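Side-chain contacts in B-agarase (PDB 5Z6P), which is a beta-agarase of glycoside hydrolase family 50 and probably hydrolyses beta-galactosidic linkages in agarose: residues 246-249 against 250-254; 414-417 against 418-422; 735-738 against 739-743. All coordinates share one frame; numbering follows the deposited sequence.

The three contacts meet at one corner of the fold, each pair with centres about 14 Å apart. Helix 241-255 of contact 1 packs on helix 413-428 of contact 2 through Leu252 CD2 and Val420 CG2, 3.7 Å apart, while Glu251 OE2 of contact 1 lies 3.6 Å from Pro743 CG of contact 3. Contacts 2 and 3 come together more loosely, Trp417 CD1 to Asp741 OD2 being 4.3 Å. Polar bonds also span the three: Arg424, on the same helix as contact 2, makes salt bridges to Glu251 and Asp741, and Tyr398 hydrogen-bonds to both Trp417 and Asp741.

Contact 1. Residues 246-249 against 250-254; sequences EVTK and AELTE
Leu252 lies alongside Thr248, one helical turn further on, the two side chains running in the same direction from the helix. The touch is made by methyl groups, Leu252 CD1 standing 4.0 Å from Thr248 CG2. Thr248 offers that methyl because CG2 is anti to its backbone N, while OG1 (chi1 -63°) is held beside the N and hydrogen-bonds back to Leu244 O in the preceding turn. The branch carbon of the leucine also rests against the backbone, with Leu252 CG 3.3 Å from Thr248 O. That same oxygen accepts the Leu252 amide, N to O 2.9 Å, in a nearly straight bond whose N-H...O angle is 170°.

All of this belongs to helix 241-255, which follows the beta-rich N-terminal region in the chain, and the i to i+4 pattern repeats on each side of the Thr248-Leu252 pair. The amide of Ala250 bonds to the carbonyl of Glu246, and Glu251 N to Val247 O at 2.9 Å. The helix is two-sided. Thr248 packs on Lys405 and Tyr406 of helix 397-406, Leu252 on Val420 of helix 413-428, and Glu251, its chain extended beyond CG, sends OE2 into a salt bridge with Arg424. Glu246, Lys249, Ala250 and Thr253 lie on the solvent side.

On that outer side Lys249 O carries two bonds from a single residue. Thr253 N and Thr253 OG1 each lie 3.1 Å from Lys249 O and reach it from opposite faces of the carbonyl plane. The hydroxyl, tilted 32° from that plane and placed by an OG1 turned beside the backbone N, anti to the carbonyl carbon, adds its bond to the usual i+4 amide bond on the same oxygen.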
loop_
_atom_site.group_PDB
_atom_site.type_symbol
_atom_site.label_atom_id
_atom_site.label_comp_id
_atom_site.label_asym_id
_atom_site.label_seq_id
_atom_site.Cartn_x
_atom_site.Cartn_y
_atom_site.Cartn_z
ATOM N N GLU A 246 31.200 -13.108 2.799
ATOM C CA GLU A 246 30.996 -14.465 2.290
ATOM C C GLU A 246 29.717 -14.575 1.463
ATOM O O GLU A 246 29.712 -15.105 0.351
ATOM C CB GLU A 246 30.913 -15.463 3.447
ATOM C CG GLU A 246 32.239 -15.880 4.074
ATOM C CD GLU A 246 32.035 -16.773 5.294
ATOM O OE1 GLU A 246 31.249 -17.743 5.202
ATOM O OE2 GLU A 246 32.655 -16.505 6.347
ATOM N N VAL A 247 28.631 -14.092 2.050
ATOM C CA VAL A 247 27.322 -14.150 1.435
ATOM C C VAL A 247 27.308 -13.318 0.163
ATOM O O VAL A 247 26.801 -13.750 -0.872
ATOM C CB VAL A 247 26.240 -13.687 2.424
ATOM C CG1 VAL A 247 24.915 -13.436 1.714
ATOM C CG2 VAL A 247 26.081 -14.730 3.530
ATOM N N THR A 248 27.907 -12.138 0.225
ATOM C CA THR A 248 28.021 -11.286 -0.950
ATOM C C THR A 248 28.794 -11.971 -2.073
ATOM O O THR A 248 28.340 -12.008 -3.214
ATOM C CB THR A 248 28.716 -9.973 -0.609
ATOM O OG1 THR A 248 27.918 -9.256 0.330
ATOM C CG2 THR A 248 28.918 -9.139 -1.865
ATOM N N LYS A 249 29.966 -12.505 -1.744
ATOM C CA LYS A 249 30.778 -13.235 -2.716
ATOM C C LYS A 249 29.978 -14.376 -3.335
ATOM O O LYS A 249 30.016 -14.575 -4.533
ATOM C CB LYS A 249 32.052 -13.784 -2.060
ATOM C CG LYS A 249 32.985 -14.512 -3.006
ATOM C CD LYS A 249 34.274 -14.900 -2.297
ATOM C CE LYS A 249 35.264 -15.568 -3.242
ATOM N NZ LYS A 249 35.655 -14.678 -4.382
ATOM N N ALA A 250 29.232 -15.095 -2.509
ATOM C CA ALA A 250 28.406 -16.204 -2.976
ATOM C C ALA A 250 27.311 -15.736 -3.956
ATOM O O ALA A 250 27.132 -16.328 -5.017
ATOM C CB ALA A 250 27.791 -16.931 -1.802
ATOM N N GLU A 251 26.586 -14.677 -3.603
ATOM C CA GLU A 251 25.549 -14.180 -4.495
ATOM C C GLU A 251 26.149 -13.714 -5.805
ATOM O O GLU A 251 25.630 -14.037 -6.866
ATOM C CB GLU A 251 24.742 -13.032 -3.875
ATOM C CG GLU A 251 23.589 -12.632 -4.789
ATOM C CD GLU A 251 22.887 -11.325 -4.415
ATOM O OE1 GLU A 251 23.259 -10.688 -3.411
ATOM O OE2 GLU A 251 21.963 -10.933 -5.160
ATOM N N LEU A 252 27.246 -12.962 -5.731
ATOM C CA LEU A 252 27.897 -12.458 -6.931
ATOM C C LEU A 252 28.312 -13.576 -7.882
ATOM O O LEU A 252 28.257 -13.415 -9.096
ATOM C CB LEU A 252 29.113 -11.608 -6.564
ATOM C CG LEU A 252 28.766 -10.254 -5.934
ATOM C CD1 LEU A 252 30.018 -9.425 -5.695
ATOM C CD2 LEU A 252 27.792 -9.496 -6.812
ATOM N N THR A 253 28.710 -14.711 -7.317
ATOM C CA THR A 253 29.073 -15.877 -8.110
ATOM C C THR A 253 27.827 -16.456 -8.769
ATOM O O THR A 253 27.833 -16.767 -9.948
ATOM C CB THR A 253 29.776 -16.938 -7.239
ATOM O OG1 THR A 253 31.035 -16.417 -6.814
ATOM C CG2 THR A 253 30.000 -18.230 -8.008
ATOM N N GLU A 254 26.753 -16.569 -7.998
ATOM C CA GLU A 254 25.467 -17.006 -8.527
ATOM C C GLU A 254 24.986 -16.098 -9.670
ATOM O O GLU A 254 24.555 -16.577 -10.718
ATOM C CB GLU A 254 24.443 -17.061 -7.391
ATOM C CG GLU A 254 23.041 -17.448 -7.791
ATOM C CD GLU A 254 22.892 -18.926 -8.100
ATOM O OE1 GLU A 254 23.836 -19.697 -7.816
ATOM O OE2 GLU A 254 21.827 -19.314 -8.635
#

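Contact 2. Residues 414-417 against 418-422; sequences MAKW and RDVTV
Thr421 and Trp417 are joined by a double hydrogen bond in helix 413-428. Both bonds end on Trp417 O: Thr421 OG1 at 2.8 Å and Thr421 N at 2.9 Å, arriving from opposite faces of the carbonyl plane. The hydroxyl stands 40° out of that plane. Elsewhere the helical backbone bonds run from Arg418 to Met414, Asp419 to Ala415 and Val420 to Lys416.

Flat groups meet backbone and hydroxyl oxygens face-on. Thr421 OG1 sits 3.4 Å above the plane of the Trp417 ring, offset toward its rim. Trp417 NE1 instead bonds to Tyr398 OH, and Thr421 OG1 has Tyr717 OH as a further partner. The Arg418 guanidinium folds back over the start of the stretch, its centre under Met414 O, which lies 3.7 Å above its plane. A bend at chi3 (-141°) turns the group there, bringing Arg418 NH2 to 3.5 Å from Met414 CB and NH1 to 3.3 Å from Ala415 CA.

Apolar contact is slighter: Arg418 CG lies 4.0 Å from Trp417 CE3, ring and guanidinium planes 76° apart, and Lys416 CE 4.1 Å from Val420 CG2, where the lysine chain slants past the valine.

With a partner for the indole N-H and two for the buried threonine hydroxyl, polar groups can pack in the interior, and the positive guanidinium probably draws some stabilisation from the carbonyl oxygen facing it.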
loop_
_atom_site.group_PDB
_atom_site.type_symbol
_atom_site.label_atom_id
_atom_site.label_comp_id
_atom_site.label_asym_id
_atom_site.label_seq_id
_atom_site.Cartn_x
_atom_site.Cartn_y
_atom_site.Cartn_z
ATOM N N MET A 414 28.090 2.703 -4.602
ATOM C CA MET A 414 26.795 3.003 -5.199
ATOM C C MET A 414 26.739 2.492 -6.628
ATOM O O MET A 414 25.729 1.941 -7.047
ATOM C CB MET A 414 26.496 4.490 -5.139
ATOM C CG MET A 414 26.176 4.967 -3.734
ATOM S SD MET A 414 24.925 3.984 -2.876
ATOM C CE MET A 414 23.543 4.126 -4.023
ATOM N N ALA A 415 27.841 2.639 -7.351
ATOM C CA ALA A 415 27.923 2.167 -8.724
ATOM C C ALA A 415 27.854 0.647 -8.757
ATOM O O ALA A 415 27.286 0.061 -9.660
ATOM C CB ALA A 415 29.198 2.649 -9.385
ATOM N N LYS A 416 28.440 0.002 -7.764
ATOM C CA LYS A 416 28.404 -1.448 -7.743
ATOM C C LYS A 416 26.985 -1.898 -7.425
ATOM O O LYS A 416 26.472 -2.826 -8.032
ATOM C CB LYS A 416 29.405 -2.003 -6.730
ATOM C CG LYS A 416 29.480 -3.513 -6.684
ATOM C CD LYS A 416 30.015 -4.105 -7.980
ATOM C CE LYS A 416 30.388 -5.578 -7.781
ATOM N NZ LYS A 416 30.918 -6.190 -9.025
ATOM N N TRP A 417 26.361 -1.229 -6.466
ATOM C CA TRP A 417 24.984 -1.527 -6.104
ATOM C C TRP A 417 24.044 -1.437 -7.317
ATOM O O TRP A 417 23.203 -2.299 -7.518
ATOM C CB TRP A 417 24.506 -0.591 -4.987
ATOM C CG TRP A 417 23.048 -0.736 -4.670
ATOM C CD1 TRP A 417 22.451 -1.750 -3.984
ATOM C CD2 TRP A 417 22.006 0.170 -5.026
ATOM N NE1 TRP A 417 21.103 -1.535 -3.892
ATOM C CE2 TRP A 417 20.799 -0.355 -4.520
ATOM C CE3 TRP A 417 21.973 1.385 -5.710
ATOM C CZ2 TRP A 417 19.572 0.278 -4.689
ATOM C CZ3 TRP A 417 20.749 2.017 -5.888
ATOM C CH2 TRP A 417 19.566 1.456 -5.380
ATOM N N ARG A 418 24.206 -0.396 -8.127
ATOM C CA ARG A 418 23.427 -0.253 -9.347
ATOM C C ARG A 418 23.634 -1.426 -10.296
ATOM O O ARG A 418 22.668 -1.964 -10.823
ATOM C CB ARG A 418 23.769 1.056 -10.067
ATOM C CG ARG A 418 23.153 2.281 -9.438
ATOM C CD ARG A 418 23.542 3.556 -10.174
ATOM N NE ARG A 418 23.766 4.595 -9.185
ATOM C CZ ARG A 418 24.950 5.109 -8.897
ATOM N NH1 ARG A 418 26.023 4.723 -9.565
ATOM N NH2 ARG A 418 25.047 6.024 -7.959
ATOM N N ASP A 419 24.889 -1.802 -10.525
ATOM C CA ASP A 419 25.192 -2.924 -11.405
ATOM C C ASP A 419 24.596 -4.235 -10.896
ATOM O O ASP A 419 23.966 -4.971 -11.651
ATOM C CB ASP A 419 26.705 -3.084 -11.590
ATOM C CG ASP A 419 27.294 -2.042 -12.523
ATOM O OD1 ASP A 419 26.523 -1.352 -13.220
ATOM O OD2 ASP A 419 28.534 -1.913 -12.559
ATOM N N VAL A 420 24.798 -4.523 -9.618
ATOM C CA VAL A 420 24.278 -5.751 -9.038
ATOM C C VAL A 420 22.740 -5.787 -9.034
ATOM O O VAL A 420 22.144 -6.817 -9.309
ATOM C CB VAL A 420 24.812 -5.951 -7.618
ATOM C CG1 VAL A 420 24.073 -7.075 -6.914
ATOM C CG2 VAL A 420 26.301 -6.237 -7.680
ATOM N N THR A 421 22.112 -4.653 -8.735
ATOM C CA THR A 421 20.659 -4.537 -8.785
ATOM C C THR A 421 20.121 -4.935 -10.159
ATOM O O THR A 421 19.207 -5.746 -10.249
ATOM C CB THR A 421 20.181 -3.096 -8.433
ATOM O OG1 THR A 421 20.468 -2.800 -7.063
ATOM C CG2 THR A 421 18.692 -2.949 -8.661
ATOM N N VAL A 422 20.692 -4.379 -11.223
ATOM C CA VAL A 422 20.260 -4.733 -12.575
ATOM C C VAL A 422 20.589 -6.205 -12.872
ATOM O O VAL A 422 19.780 -6.903 -13.485
ATOM C CB VAL A 422 20.890 -3.820 -13.663
ATOM C CG1 VAL A 422 20.497 -4.299 -15.062
ATOM C CG2 VAL A 422 20.452 -2.387 -13.472
#

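Contact 3. Residues 735-738 against 739-743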
loop_
_atom_site.group_PDB
_atom_site.type_symbol
_atom_site.label_atom_id
_atom_site.label_comp_id
_atom_site.label_asym_id
_atom_site.label_seq_id
_atom_site.Cartn_x
_atom_site.Cartn_y
_atom_site.Cartn_z
ATOM N N GLY A 735 10.347 -6.321 1.894
ATOM C CA GLY A 735 11.367 -6.284 0.882
ATOM C C GLY A 735 11.641 -7.602 0.176
ATOM O O GLY A 735 11.376 -8.684 0.701
ATOM N N PHE A 736 12.185 -7.487 -1.024
ATOM C CA PHE A 736 12.869 -8.601 -1.665
ATOM C C PHE A 736 14.244 -8.820 -1.048
ATOM O O PHE A 736 14.731 -9.949 -1.008
ATOM C CB PHE A 736 12.996 -8.375 -3.166
ATOM C CG PHE A 736 12.010 -9.170 -3.957
ATOM C CD1 PHE A 736 10.657 -8.900 -3.860
ATOM C CD2 PHE A 736 12.431 -10.218 -4.766
ATOM C CE1 PHE A 736 9.739 -9.648 -4.568
ATOM C CE2 PHE A 736 11.523 -10.971 -5.475
ATOM C CZ PHE A 736 10.173 -10.689 -5.378
ATOM N N VAL A 737 14.852 -7.740 -0.564
ATOM C CA VAL A 737 16.132 -7.835 0.130
ATOM C C VAL A 737 16.044 -7.266 1.543
ATOM O O VAL A 737 15.264 -6.368 1.807
ATOM C CB VAL A 737 17.256 -7.133 -0.649
ATOM C CG1 VAL A 737 17.303 -7.631 -2.074
ATOM C CG2 VAL A 737 17.118 -5.615 -0.614
ATOM N N SER A 738 16.841 -7.813 2.456
ATOM C CA SER A 738 16.869 -7.301 3.820
ATOM C C SER A 738 17.533 -5.936 3.887
ATOM O O SER A 738 18.030 -5.421 2.897
ATOM C CB SER A 738 17.614 -8.259 4.752
ATOM O OG SER A 738 18.985 -8.263 4.422
ATOM N N ILE A 739 17.576 -5.378 5.086
ATOM C CA ILE A 739 18.250 -4.107 5.305
ATOM C C ILE A 739 19.772 -4.286 5.184
ATOM O O ILE A 739 20.509 -3.310 5.025
ATOM C CB ILE A 739 17.865 -3.505 6.683
ATOM C CG1 ILE A 739 18.153 -1.999 6.726
ATOM C CG2 ILE A 739 18.535 -4.263 7.827
ATOM C CD1 ILE A 739 17.267 -1.212 5.851
ATOM N N SER A 740 20.238 -5.532 5.231
ATOM C CA SER A 740 21.637 -5.806 4.937
ATOM C C SER A 740 21.848 -6.237 3.496
ATOM O O SER A 740 22.858 -6.845 3.186
ATOM C CB SER A 740 22.212 -6.864 5.892
ATOM O OG SER A 740 21.312 -7.922 6.116
ATOM N N ASP A 741 20.906 -5.876 2.620
ATOM C CA ASP A 741 20.984 -6.160 1.192
ATOM C C ASP A 741 21.125 -7.655 0.909
ATOM O O ASP A 741 21.801 -8.051 -0.043
ATOM C CB ASP A 741 22.146 -5.386 0.531
ATOM C CG ASP A 741 21.988 -5.266 -0.987
ATOM O OD1 ASP A 741 20.835 -5.097 -1.438
ATOM O OD2 ASP A 741 23.005 -5.348 -1.731
ATOM N N VAL A 742 20.498 -8.484 1.734
ATOM C CA VAL A 742 20.458 -9.905 1.429
ATOM C C VAL A 742 19.085 -10.310 0.876
ATOM O O VAL A 742 18.085 -10.194 1.567
ATOM C CB VAL A 742 20.767 -10.781 2.659
ATOM C CG1 VAL A 742 20.700 -12.254 2.282
ATOM C CG2 VAL A 742 22.126 -10.446 3.237
ATOM N N PRO A 743 19.045 -10.819 -0.365
ATOM C CA PRO A 743 17.778 -11.276 -0.961
ATOM C C PRO A 743 17.108 -12.416 -0.182
ATOM O O PRO A 743 17.749 -13.424 0.080
ATOM C CB PRO A 743 18.201 -11.749 -2.350
ATOM C CG PRO A 743 19.465 -10.995 -2.637
ATOM C CD PRO A 743 20.165 -10.922 -1.312
#
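Ile739, just beyond Ser738, takes the second place of the type I turn from Ser738 to Asp741, and its side chain continues onto Tyr398.

Ser740 turns its hydroxyl back to the turn's first residue, with Ser740 OG hydrogen-bonded to Ser738 OG at 2.9 Å and a further partner in Gln228.

Asp741 closes the turn through its amide, Asp741 N to Ser738 O being 2.9 Å. Its backbone is left-handed (phi 57°), and with Val742 it forms a classic G1 beta bulge opposite Ser738, as in a tight hairpin. The carboxylate lies alongside Val737, OD1 being 3.8 Å from Val737 CG2, and takes Tyr398 and Arg424 on OD1 and Lys405 on OD2.

Val742 bonds twice to Ser738: its O receives Ser738 N at 2.8 Å from well above the carbonyl plane, and its N donates to Ser738 OG at 3.1 Å. A chi1 of 69° sets that hydroxyl between backbone N and carbonyl carbon, within range of both Val742 N and Ser740 OG.

Pro743 bridges to Val737, its CG 4.0 Å from Val737 CG1, and its CA makes a CA-H...O contact with Phe736 O.

Buried Ser738 thus engages its N, O and OG in holding the bend, while two cationic partners would be expected to keep the Asp741 carboxylate ionised and tie the loop to helices 397-406 and 413-428.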